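Local structure of TRAP dicarboxylate transporter, DctP subunit (Anaerococcus prevoti, 4N91) at residues A[183-186]-A[187-191]; A[270-273]-A[274-278]. The protein binds D-glucuronate in both its alpha and beta forms and probably serves as the solute-binding component of a TRAP transporter. All blocks are in the same frame, centred on the assembly; numbering follows the deposited sequence.

Interaction 1. Residues A[183-186]-A[187-191]; sequences VRMM and DLLGS
Arg184 and Leu188, one turn apart, lie together against Leu310 of helix 301-317. The backbone bonds come first: Asp187 N, Leu188 N and Leu189 N donate to the carbonyls of Val183, Arg184 and Met185, with Leu188 N to Arg184 O at 3.0 Å the straightest of the three (162°). The spacing then changes, and Ser191 N reaches back five residues to Met186 O at 3.0 Å, while Gly190 N bonds to Asp187 O, also at 3.0 Å.

Among the polar ends, Arg184 NH2 makes a salt bridge to Glu313 of helix 301-317. A water lies 2.7 Å from Arg184 NH1 and also near Asp187 OD2, but that second leg is too short to trust. Direct pairing is absent, since Arg184 NH1 and Asp187 OD2 stand 4.7 Å apart, though their opposite charges probably still attract.

The apolar contacts fall into two groups. In the first, Leu188 lays CD2 over one face of the Arg184 guanidinium, toward its rim, 3.7 Å from NH2; the arginine chain runs out extended except for a kink at chi2 (63°), which swings the flat group across the leucine. In the second, Met185 and Leu189, both on Val307, run side by side, CG to CD1 at 4.1 Å. Met185 and Met186 are selenomethionines; Met186 curls back at chi2 and chi3 until its CE touches Ser191 CB at 3.6 Å. Met186 also packs on Ile174 and Ala193 of the two flanking strands, and Ser191 OG bonds to Leu169 O.

Gly190, with phi at 74°, and the paired bonds back into the last turn make this a Schellman motif; it ends helix 180-188 of a beta-alpha-beta unit and sends the chain into strand 192-195.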
loop_
_atom_site.group_PDB
_atom_site.type_symbol
_atom_site.label_atom_id
_atom_site.label_comp_id
_atom_site.label_asym_id
_atom_site.label_seq_id
_atom_site.Cartn_x
_atom_site.Cartn_y
_atom_site.Cartn_z
ATOM N N VAL A 183 3.757 -13.843 -1.942
ATOM C CA VAL A 183 3.645 -15.296 -1.892
ATOM C C VAL A 183 5.025 -15.940 -1.680
ATOM O O VAL A 183 5.197 -16.819 -0.834
ATOM C CB VAL A 183 2.994 -15.831 -3.149
ATOM C CG1 VAL A 183 3.084 -17.360 -3.197
ATOM C CG2 VAL A 183 1.545 -15.364 -3.204
ATOM N N ARG A 184 6.017 -15.499 -2.454
ATOM C CA ARG A 184 7.368 -16.013 -2.313
ATOM C C ARG A 184 7.938 -15.720 -0.917
ATOM O O ARG A 184 8.619 -16.550 -0.335
ATOM C CB ARG A 184 8.278 -15.440 -3.397
ATOM C CG ARG A 184 9.708 -15.902 -3.323
ATOM C CD ARG A 184 9.864 -17.388 -3.513
ATOM N NE ARG A 184 11.286 -17.729 -3.557
ATOM C CZ ARG A 184 11.789 -18.908 -3.214
ATOM N NH1 ARG A 184 10.988 -19.896 -2.815
ATOM N NH2 ARG A 184 13.103 -19.099 -3.269
HETATM N N MSE A 185 7.653 -14.541 -0.379
HETATM C CA MSE A 185 8.101 -14.210 0.964
HETATM C C MSE A 185 7.555 -15.225 1.974
HETATM O O MSE A 185 8.280 -15.663 2.883
HETATM C CB MSE A 185 7.652 -12.798 1.344
HETATM C CG MSE A 185 8.206 -12.349 2.680
HETATM SE SE MSE A 185 7.487 -10.593 3.199
HETATM C CE MSE A 185 5.666 -11.148 3.688
HETATM N N MSE A 186 6.281 -15.609 1.840
HETATM C CA MSE A 186 5.712 -16.555 2.806
HETATM C C MSE A 186 6.374 -17.921 2.646
HETATM O O MSE A 186 6.624 -18.598 3.647
HETATM C CB MSE A 186 4.200 -16.699 2.688
HETATM C CG MSE A 186 3.431 -15.411 2.904
HETATM SE SE MSE A 186 3.918 -14.444 4.557
HETATM C CE MSE A 186 3.863 -15.875 5.813
ATOM N N ASP A 187 6.664 -18.313 1.399
ATOM C CA ASP A 187 7.331 -19.583 1.145
ATOM C C ASP A 187 8.703 -19.631 1.836
ATOM O O ASP A 187 9.055 -20.646 2.463
ATOM C CB ASP A 187 7.540 -19.796 -0.345
ATOM C CG ASP A 187 6.272 -20.095 -1.093
ATOM O OD1 ASP A 187 5.255 -20.494 -0.474
ATOM O OD2 ASP A 187 6.315 -19.954 -2.330
ATOM N N LEU A 188 9.473 -18.548 1.727
ATOM C CA LEU A 188 10.795 -18.470 2.347
ATOM C C LEU A 188 10.738 -18.452 3.870
ATOM O O LEU A 188 11.681 -18.865 4.546
ATOM C CB LEU A 188 11.523 -17.220 1.861
ATOM C CG LEU A 188 12.023 -17.288 0.428
ATOM C CD1 LEU A 188 12.362 -15.894 -0.075
ATOM C CD2 LEU A 188 13.237 -18.222 0.364
ATOM N N LEU A 189 9.634 -17.955 4.412
ATOM C CA LEU A 189 9.384 -18.020 5.851
ATOM C C LEU A 189 8.868 -19.391 6.328
ATOM O O LEU A 189 8.525 -19.554 7.507
ATOM C CB LEU A 189 8.374 -16.935 6.239
ATOM C CG LEU A 189 8.899 -15.506 6.131
ATOM C CD1 LEU A 189 7.765 -14.448 6.225
ATOM C CD2 LEU A 189 9.919 -15.272 7.245
ATOM N N GLY A 190 8.795 -20.370 5.430
ATOM C CA GLY A 190 8.344 -21.711 5.785
ATOM C C GLY A 190 6.850 -21.829 6.021
ATOM O O GLY A 190 6.373 -22.783 6.637
ATOM N N SER A 191 6.104 -20.866 5.493
ATOM C CA SER A 191 4.679 -20.742 5.749
ATOM C C SER A 191 3.898 -20.931 4.446
ATOM O O SER A 191 4.432 -21.455 3.444
ATOM C CB SER A 191 4.440 -19.375 6.390
ATOM O OG SER A 191 3.146 -19.261 6.927
HETATM O O HOH W 1 8.401 -20.445 -3.443
#

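Interaction 2. Residues A[270-273]-A[274-278]; sequences NEVQ and RKEWK
Asn270 OD1 accepts from Arg274 NH1 at 2.9 Å, a side-chain bond spanning one helical turn. The donor lies in the carbonyl plane on a lone pair, whereas the amide and guanidinium planes stand 77° apart. A bend at chi3 (68°) turns the arginine's end back toward the asparagine, and CD rests against the amide, 3.4 Å from Asn270 OD1. Both groups have second partners: NH1 also makes a salt bridge to Asp126, and Asn270 ND2 bonds to Trp148 O. With an alanine here in place of Arg274, Asp126 would probably lose its charged mate and Asn270 OD1 its donor.

Lys275 NZ meets Glu276 OE2 at 3.1 Å, a salt bridge approached from above the carboxylate plane. Beneath these run the helical backbone bonds, Trp277 N to Gln273 O being the shortest at 2.8 Å.

Packing is lighter. Val272 CG1 lies alongside Glu276 CG at 4.1 Å. Gln273 and Trp277 point the same way, NE2 4.1 Å from CE3. The amides of Asn270 and Gln273, bonded to Trp148 O and Asp150 O, tie the helix to strand 143-149 and the loop after it, which probably helps to place Trp277 against the ligand-binding Asn216.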
loop_
_atom_site.group_PDB
_atom_site.type_symbol
_atom_site.label_atom_id
_atom_site.label_comp_id
_atom_site.label_asym_id
_atom_site.label_seq_id
_atom_site.Cartn_x
_atom_site.Cartn_y
_atom_site.Cartn_z
ATOM N N ASN A 270 -1.519 13.890 -1.302
ATOM C CA ASN A 270 -0.347 13.302 -0.658
ATOM C C ASN A 270 -0.115 13.938 0.718
ATOM O O ASN A 270 0.086 13.247 1.721
ATOM C CB ASN A 270 0.869 13.488 -1.571
ATOM C CG ASN A 270 2.171 13.062 -0.926
ATOM O OD1 ASN A 270 2.892 13.877 -0.354
ATOM N ND2 ASN A 270 2.484 11.787 -1.026
ATOM N N GLU A 271 -0.141 15.255 0.773
ATOM C CA GLU A 271 0.153 15.969 2.016
ATOM C C GLU A 271 -0.874 15.720 3.112
ATOM O O GLU A 271 -0.510 15.465 4.261
ATOM C CB GLU A 271 0.258 17.463 1.740
ATOM C CG GLU A 271 1.488 17.796 0.880
ATOM C CD GLU A 271 1.417 19.143 0.233
ATOM O OE1 GLU A 271 0.323 19.738 0.187
ATOM O OE2 GLU A 271 2.483 19.650 -0.209
ATOM N N VAL A 272 -2.149 15.770 2.756
ATOM C CA VAL A 272 -3.213 15.607 3.744
ATOM C C VAL A 272 -3.282 14.173 4.217
ATOM O O VAL A 272 -3.358 13.921 5.415
ATOM C CB VAL A 272 -4.575 16.061 3.185
ATOM C CG1 VAL A 272 -5.692 15.693 4.130
ATOM C CG2 VAL A 272 -4.555 17.571 2.938
ATOM N N GLN A 273 -3.181 13.218 3.296
ATOM C CA GLN A 273 -3.143 11.811 3.690
ATOM C C GLN A 273 -1.996 11.488 4.636
ATOM O O GLN A 273 -2.188 10.793 5.629
ATOM C CB GLN A 273 -3.065 10.915 2.463
ATOM C CG GLN A 273 -3.368 9.474 2.772
ATOM C CD GLN A 273 -2.190 8.664 3.235
ATOM O OE1 GLN A 273 -1.036 9.107 3.184
ATOM N NE2 GLN A 273 -2.475 7.426 3.666
ATOM N N ARG A 274 -0.812 12.016 4.349
ATOM C CA ARG A 274 0.340 11.737 5.196
ATOM C C ARG A 274 0.195 12.353 6.592
ATOM O O ARG A 274 0.545 11.718 7.595
ATOM C CB ARG A 274 1.622 12.199 4.506
ATOM C CG ARG A 274 2.016 11.305 3.384
ATOM C CD ARG A 274 2.996 11.963 2.445
ATOM N NE ARG A 274 4.290 12.182 3.084
ATOM C CZ ARG A 274 5.340 12.699 2.453
ATOM N NH1 ARG A 274 5.249 13.092 1.188
ATOM N NH2 ARG A 274 6.483 12.815 3.092
ATOM N N LYS A 275 -0.347 13.564 6.672
ATOM C CA LYS A 275 -0.585 14.193 7.976
ATOM C C LYS A 275 -1.605 13.395 8.766
ATOM O O LYS A 275 -1.453 13.141 9.979
ATOM C CB LYS A 275 -1.081 15.615 7.776
ATOM C CG LYS A 275 -1.461 16.393 9.042
ATOM C CD LYS A 275 -2.936 16.202 9.400
ATOM C CE LYS A 275 -3.449 17.258 10.355
ATOM N NZ LYS A 275 -4.860 16.999 10.743
ATOM N N GLU A 276 -2.657 12.971 8.080
ATOM C CA GLU A 276 -3.724 12.232 8.763
ATOM C C GLU A 276 -3.262 10.843 9.149
ATOM O O GLU A 276 -3.716 10.293 10.155
ATOM C CB GLU A 276 -4.980 12.179 7.886
ATOM C CG GLU A 276 -5.615 13.532 7.653
ATOM C CD GLU A 276 -6.217 14.170 8.894
ATOM O OE1 GLU A 276 -6.297 13.531 9.970
ATOM O OE2 GLU A 276 -6.637 15.334 8.794
ATOM N N TRP A 277 -2.356 10.280 8.362
ATOM C CA TRP A 277 -1.814 8.952 8.639
ATOM C C TRP A 277 -1.145 8.918 10.008
ATOM O O TRP A 277 -1.369 8.013 10.805
ATOM C CB TRP A 277 -0.818 8.520 7.558
ATOM C CG TRP A 277 -0.267 7.200 7.911
ATOM C CD1 TRP A 277 0.957 6.931 8.474
ATOM C CD2 TRP A 277 -0.940 5.945 7.796
ATOM N NE1 TRP A 277 1.079 5.585 8.706
ATOM C CE2 TRP A 277 -0.079 4.962 8.314
ATOM C CE3 TRP A 277 -2.200 5.557 7.313
ATOM C CZ2 TRP A 277 -0.433 3.616 8.364
ATOM C CZ3 TRP A 277 -2.543 4.223 7.364
ATOM C CH2 TRP A 277 -1.660 3.272 7.881
ATOM N N LYS A 278 -0.335 9.932 10.293
ATOM C CA LYS A 278 0.382 10.012 11.571
ATOM C C LYS A 278 -0.579 10.009 12.754
ATOM O O LYS A 278 -0.413 9.239 13.697
ATOM C CB LYS A 278 1.269 11.266 11.601
ATOM C CG LYS A 278 2.302 11.310 10.488
ATOM C CD LYS A 278 3.117 12.598 10.535
ATOM C CE LYS A 278 3.817 12.883 9.210
ATOM N NZ LYS A 278 4.942 11.942 8.963
#

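How the interactions relate
Both are local contacts along one helix, interaction 1 at its C-terminal end and interaction 2 in mid-helix; they lie on opposite sides of the chain's centre, with nearest atoms about 17 Å apart. Interaction 1 ends a short helix packed against two parallel strands and helix 301-317; interaction 2 sits within the long helix 256-290, against helix 44-60 and strand 143-149. Each is partly buried. The buried side chains of interaction 1 are selenomethionines and a leucine, and that of Met185 is about 11 Å from the bound sugar; those of interaction 2 are amides and a tryptophan, the side chain of Trp277 being about 6 Å from the sugar. Each has a partly exposed arginine in a salt bridge to a distant acid.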